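Local atomic coordinates of beta-N-acetylhexosaminidase (Mycobacterium smegmatis, PDB entry 4YYF), a protein that probably hydrolyses terminal non-reducing N-acetyl-D-hexosamine residues from N-acetyl-beta-D-hexosaminides, as a member of glycoside hydrolase family 3. Residues D104-R109 and A156-V161; E125-K130 and R173-D178. The protein carries 1 engineered substitution. All coordinates share one frame; numbering follows the deposited sequence.

Contact 1 of 2, residues D104-R109 and A156-V161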
# COMPACT_ATOMS: atom_id res chain seq x y z
N ASP A 104 2.01 3.00 8.09
CA ASP A 104 3.34 2.40 7.94
C ASP A 104 3.85 1.92 9.31
O ASP A 104 4.44 2.70 10.05
CB ASP A 104 4.34 3.42 7.41
CG ASP A 104 4.32 3.56 5.90
OD1 ASP A 104 3.72 2.70 5.21
OD2 ASP A 104 4.94 4.52 5.39
N GLU A 105 3.64 0.66 9.63
CA GLU A 105 4.13 0.13 10.91
C GLU A 105 5.03 -1.08 10.66
O GLU A 105 4.59 -2.23 10.74
CB GLU A 105 2.94 -0.20 11.83
CG GLU A 105 3.31 -0.62 13.23
CD GLU A 105 4.39 0.24 13.86
OE1 GLU A 105 5.53 -0.25 14.01
OE2 GLU A 105 4.10 1.40 14.22
N GLU A 106 6.30 -0.80 10.34
CA GLU A 106 7.29 -1.82 9.97
C GLU A 106 8.18 -2.17 11.14
O GLU A 106 8.71 -3.29 11.22
CB GLU A 106 8.20 -1.29 8.84
CG GLU A 106 7.46 -0.85 7.58
CD GLU A 106 8.35 -0.09 6.60
OE1 GLU A 106 9.58 -0.31 6.63
OE2 GLU A 106 7.80 0.73 5.82
N GLY A 107 8.39 -1.21 12.04
CA GLY A 107 9.35 -1.34 13.12
C GLY A 107 10.59 -0.54 12.77
O GLY A 107 10.73 -0.08 11.64
N GLY A 108 11.49 -0.38 13.73
CA GLY A 108 12.72 0.35 13.48
C GLY A 108 12.48 1.80 13.10
O GLY A 108 11.85 2.56 13.85
N ARG A 109 13.00 2.20 11.94
CA ARG A 109 12.91 3.60 11.50
C ARG A 109 11.52 4.00 11.01
O ARG A 109 11.21 5.19 10.92
CB ARG A 109 13.94 3.88 10.41
CG ARG A 109 15.38 4.04 10.95
CD ARG A 109 16.36 4.34 9.82
NE ARG A 109 16.22 3.32 8.79
CZ ARG A 109 16.14 3.56 7.48
NH1 ARG A 109 16.20 4.81 7.02
NH2 ARG A 109 16.01 2.54 6.64
N ALA A 156 3.14 -3.24 5.40
CA ALA A 156 4.30 -4.04 5.78
C ALA A 156 3.91 -5.48 5.52
O ALA A 156 2.73 -5.81 5.55
CB ALA A 156 4.62 -3.81 7.28
N PRO A 157 4.89 -6.38 5.30
CA PRO A 157 6.33 -6.19 5.36
C PRO A 157 6.92 -5.71 4.05
O PRO A 157 6.42 -5.98 2.96
CB PRO A 157 6.84 -7.61 5.62
CG PRO A 157 5.85 -8.48 4.85
CD PRO A 157 4.52 -7.79 5.12
N VAL A 158 8.03 -5.00 4.18
CA VAL A 158 8.93 -4.72 3.08
C VAL A 158 9.52 -6.05 2.63
O VAL A 158 10.03 -6.82 3.45
CB VAL A 158 10.07 -3.81 3.58
CG1 VAL A 158 11.21 -3.72 2.54
CG2 VAL A 158 9.53 -2.43 3.92
N VAL A 159 9.46 -6.34 1.34
CA VAL A 159 10.10 -7.54 0.81
C VAL A 159 11.26 -7.17 -0.11
O VAL A 159 11.88 -8.04 -0.73
CB VAL A 159 9.10 -8.48 0.11
CG1 VAL A 159 8.03 -8.98 1.10
CG2 VAL A 159 8.44 -7.77 -1.06
N ASP A 160 11.56 -5.88 -0.17
CA ASP A 160 12.77 -5.41 -0.84
C ASP A 160 14.00 -6.14 -0.32
O ASP A 160 14.11 -6.44 0.88
CB ASP A 160 12.96 -3.91 -0.65
CG ASP A 160 11.83 -3.09 -1.24
OD1 ASP A 160 11.29 -3.48 -2.30
OD2 ASP A 160 11.47 -2.06 -0.63
N VAL A 161 14.93 -6.41 -1.23
CA VAL A 161 16.14 -7.15 -0.92
C VAL A 161 17.30 -6.18 -1.09
O VAL A 161 17.43 -5.56 -2.14
CB VAL A 161 16.30 -8.30 -1.94
CG1 VAL A 161 17.59 -9.05 -1.70
CG2 VAL A 161 15.09 -9.24 -1.86
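Glu106 and Ala156 bring the two backbones closest, their CA atoms 5.6 Å apart, where the end of strand 100-107 runs past the loop that follows strand 153-154. Ala156 directs its methyl at the strand: CB lies 3.8 Å from Glu105 O and 4.1 Å from Glu106 CG, so it packs on both the carbonyl of Glu105 and the start of the Glu106 side chain. Val158 takes up the other end of that chain. Glu106 has CG beside its backbone N (chi1 -58°) and runs extended from there, which carries the carboxylate across to the valine; OE1 comes within 3.4 Å of Val158 CG2, and the carboxylate carbon CD within 3.7 Å of the same methyl. The valine thus packs obliquely against the acid without bonding to it. Glu106 OE2 forms salt bridges with Lys203, a residue the Val158 side chain also touches, and Arg173, so two positive groups probably offset this buried charge. Glu106 and Gly107 together face Val110 in a classic beta bulge, and a cis peptide joins Ala156 to Pro157 in the loop just after strand 153-154. Around the pair, Ala156 is bonded through its backbone to Val201 of strand 199-205, Glu105 OE1 hydrogen-bonds Ser111 OG and forms a salt bridge to Arg142 of helix 132-148, and Pro157 rests on Ala186 and Ala190 of helix 179-196.

Contact 2 of 2, residues E125-K130 and R173-D178. With ACT (acetate ion), chain D.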
# COMPACT_ATOMS: atom_id res chain seq x y z
N GLU A 125 17.43 -6.04 11.86
CA GLU A 125 17.85 -6.50 13.18
C GLU A 125 17.04 -7.73 13.62
O GLU A 125 17.56 -8.63 14.28
CB GLU A 125 17.74 -5.35 14.20
CG GLU A 125 18.35 -5.65 15.57
CD GLU A 125 19.89 -5.65 15.58
OE1 GLU A 125 20.52 -5.73 14.50
OE2 GLU A 125 20.47 -5.57 16.69
N LEU A 126 15.76 -7.77 13.26
CA LEU A 126 14.95 -8.94 13.58
C LEU A 126 15.53 -10.19 12.93
O LEU A 126 15.65 -11.25 13.55
CB LEU A 126 13.51 -8.74 13.12
CG LEU A 126 12.67 -7.74 13.91
CD1 LEU A 126 11.25 -7.72 13.34
CD2 LEU A 126 12.65 -8.13 15.40
N ALA A 127 15.91 -10.06 11.66
CA ALA A 127 16.42 -11.21 10.93
C ALA A 127 17.75 -11.68 11.53
O ALA A 127 18.09 -12.86 11.44
CB ALA A 127 16.56 -10.90 9.46
N ARG A 128 18.48 -10.76 12.15
CA ARG A 128 19.79 -11.09 12.70
C ARG A 128 19.74 -11.69 14.09
O ARG A 128 20.66 -12.38 14.51
CB ARG A 128 20.68 -9.84 12.73
CG ARG A 128 21.03 -9.33 11.36
CD ARG A 128 21.88 -8.07 11.40
NE ARG A 128 22.51 -7.87 10.10
CZ ARG A 128 23.17 -6.77 9.73
NH1 ARG A 128 23.71 -6.69 8.52
NH2 ARG A 128 23.27 -5.75 10.57
N THR A 129 18.67 -11.41 14.83
CA THR A 129 18.65 -11.74 16.26
C THR A 129 17.51 -12.67 16.66
O THR A 129 17.47 -13.15 17.79
CB THR A 129 18.56 -10.46 17.12
OG1 THR A 129 17.35 -9.75 16.81
CG2 THR A 129 19.76 -9.55 16.89
N LYS A 130 16.57 -12.91 15.74
CA LYS A 130 15.38 -13.70 16.01
C LYS A 130 15.19 -14.84 15.01
O LYS A 130 15.66 -14.77 13.87
CB LYS A 130 14.12 -12.81 15.96
CG LYS A 130 14.18 -11.56 16.84
CD LYS A 130 13.99 -11.91 18.30
CE LYS A 130 14.28 -10.70 19.19
NZ LYS A 130 14.13 -11.04 20.63
N ARG A 173 15.25 -1.42 6.68
CA ARG A 173 13.84 -1.79 6.53
C ARG A 173 13.70 -3.12 5.80
O ARG A 173 12.61 -3.69 5.74
CB ARG A 173 13.08 -0.71 5.75
CG ARG A 173 13.03 0.65 6.43
CD ARG A 173 12.54 1.70 5.42
NE ARG A 173 11.15 1.47 5.01
CZ ARG A 173 10.59 2.02 3.94
NH1 ARG A 173 11.30 2.81 3.15
NH2 ARG A 173 9.31 1.79 3.66
N SER A 174 14.80 -3.60 5.23
CA SER A 174 14.79 -4.89 4.53
C SER A 174 15.24 -6.02 5.43
O SER A 174 16.17 -5.86 6.22
CB SER A 174 15.73 -4.83 3.32
OG SER A 174 16.09 -6.15 2.91
N PHE A 175 14.58 -7.17 5.31
CA PHE A 175 14.94 -8.34 6.12
C PHE A 175 16.26 -8.99 5.69
O PHE A 175 16.78 -9.83 6.41
CB PHE A 175 13.82 -9.39 6.12
CG PHE A 175 12.63 -9.01 6.96
CD1 PHE A 175 12.67 -9.19 8.35
CD2 PHE A 175 11.51 -8.44 6.39
CE1 PHE A 175 11.58 -8.84 9.13
CE2 PHE A 175 10.42 -8.09 7.17
CZ PHE A 175 10.46 -8.28 8.55
N GLY A 176 16.79 -8.63 4.53
CA GLY A 176 18.09 -9.16 4.16
C GLY A 176 18.49 -9.00 2.70
O GLY A 176 17.72 -8.49 1.89
N SER A 177 19.70 -9.43 2.39
CA SER A 177 20.25 -9.35 1.04
C SER A 177 20.04 -10.66 0.30
O SER A 177 20.33 -10.77 -0.88
CB SER A 177 21.75 -9.05 1.11
OG SER A 177 22.41 -9.98 1.94
N ASP A 178 19.54 -11.66 1.02
CA ASP A 178 19.29 -12.97 0.44
C ASP A 178 17.78 -13.12 0.28
O ASP A 178 17.04 -13.08 1.26
CB ASP A 178 19.86 -14.06 1.37
CG ASP A 178 19.70 -15.47 0.82
OD1 ASP A 178 18.82 -15.70 -0.03
OD2 ASP A 178 20.46 -16.36 1.24
C ACT D . 9.18 4.04 0.10
O ACT D . 8.05 4.57 -0.05
OXT ACT D . 9.63 4.04 1.27
CH3 ACT D . 9.96 3.46 -1.04
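Leu126 and Ala127, in the second half of the short helix 123-129, meet Phe175 from the loop ahead of helix 179-196. The leucine comes first, bringing CD1 to 4.4 Å from Phe175 CE1, while its side chain also packs on Val135 and Ile138 of helix 132-148. Ala127 makes the nearer approach. Its CB lies 3.2 Å from Phe175 O, a close methyl-to-carbonyl contact, and 4.4 Å from Phe175 CD1. Both aliphatic groups stand at the ring's edge, near its plane, and not over a face. Thr129 then folds its hydroxyl back on the helix: OG1 sits between the backbone N and the carbonyl carbon (chi1 60°) and donates to Glu125 O over 2.8 Å, from 37° above the carbonyl plane. At Lys130 the chain leaves helical geometry, its N still bonded to Leu126 O and its own O taken by Tyr185. In the TIM barrel of this family the contact lies on the outer layer, tying a short helix to the long loop between strand 153-154 and helix 179-196. From that helix Tyr185, Ala186 and Tyr189 also touch Phe175. The backbone carrying the ring is shaped by an ST turn, in which Gly176 N donates to Ser174 OG at 3.0 Å. Before the turn, Arg173, bent at chi3, runs farther from helix 123-129; its NH2 and NH1 also bond Glu106 and Val169 O. At its guanidinium edge sits an acetate, probably from the crystallisation liquor: NH1 donates to acetate OXT over 2.8 Å, NH2 only weakly. Asp178 caps helix 179-196 through OD1 to Ala180 N.

The two contacts interleave along the chain, in the order 104-109, 125-130, 156-161, 173-178, and their centres lie 11 Å apart on the same side of the chain's centre, in the TIM-barrel domain. Contact 1 sits deeper, at the C-terminal ends of the parallel strands 100-107 and 153-154, where TIM-barrel active sites lie; contact 2 is farther out, against helix 123-129. A single loop before helix 179-196 supplies the second segment of each. They touch directly: Glu106 OE2 and Arg173 NH2 form a 2.8 Å salt bridge, and Asp160 O probably accepts from Ser174 OG. Arg173 thereby spans Glu106 and the acetate, which, though probably from the crystallisation liquor, may mark part of the substrate pocket.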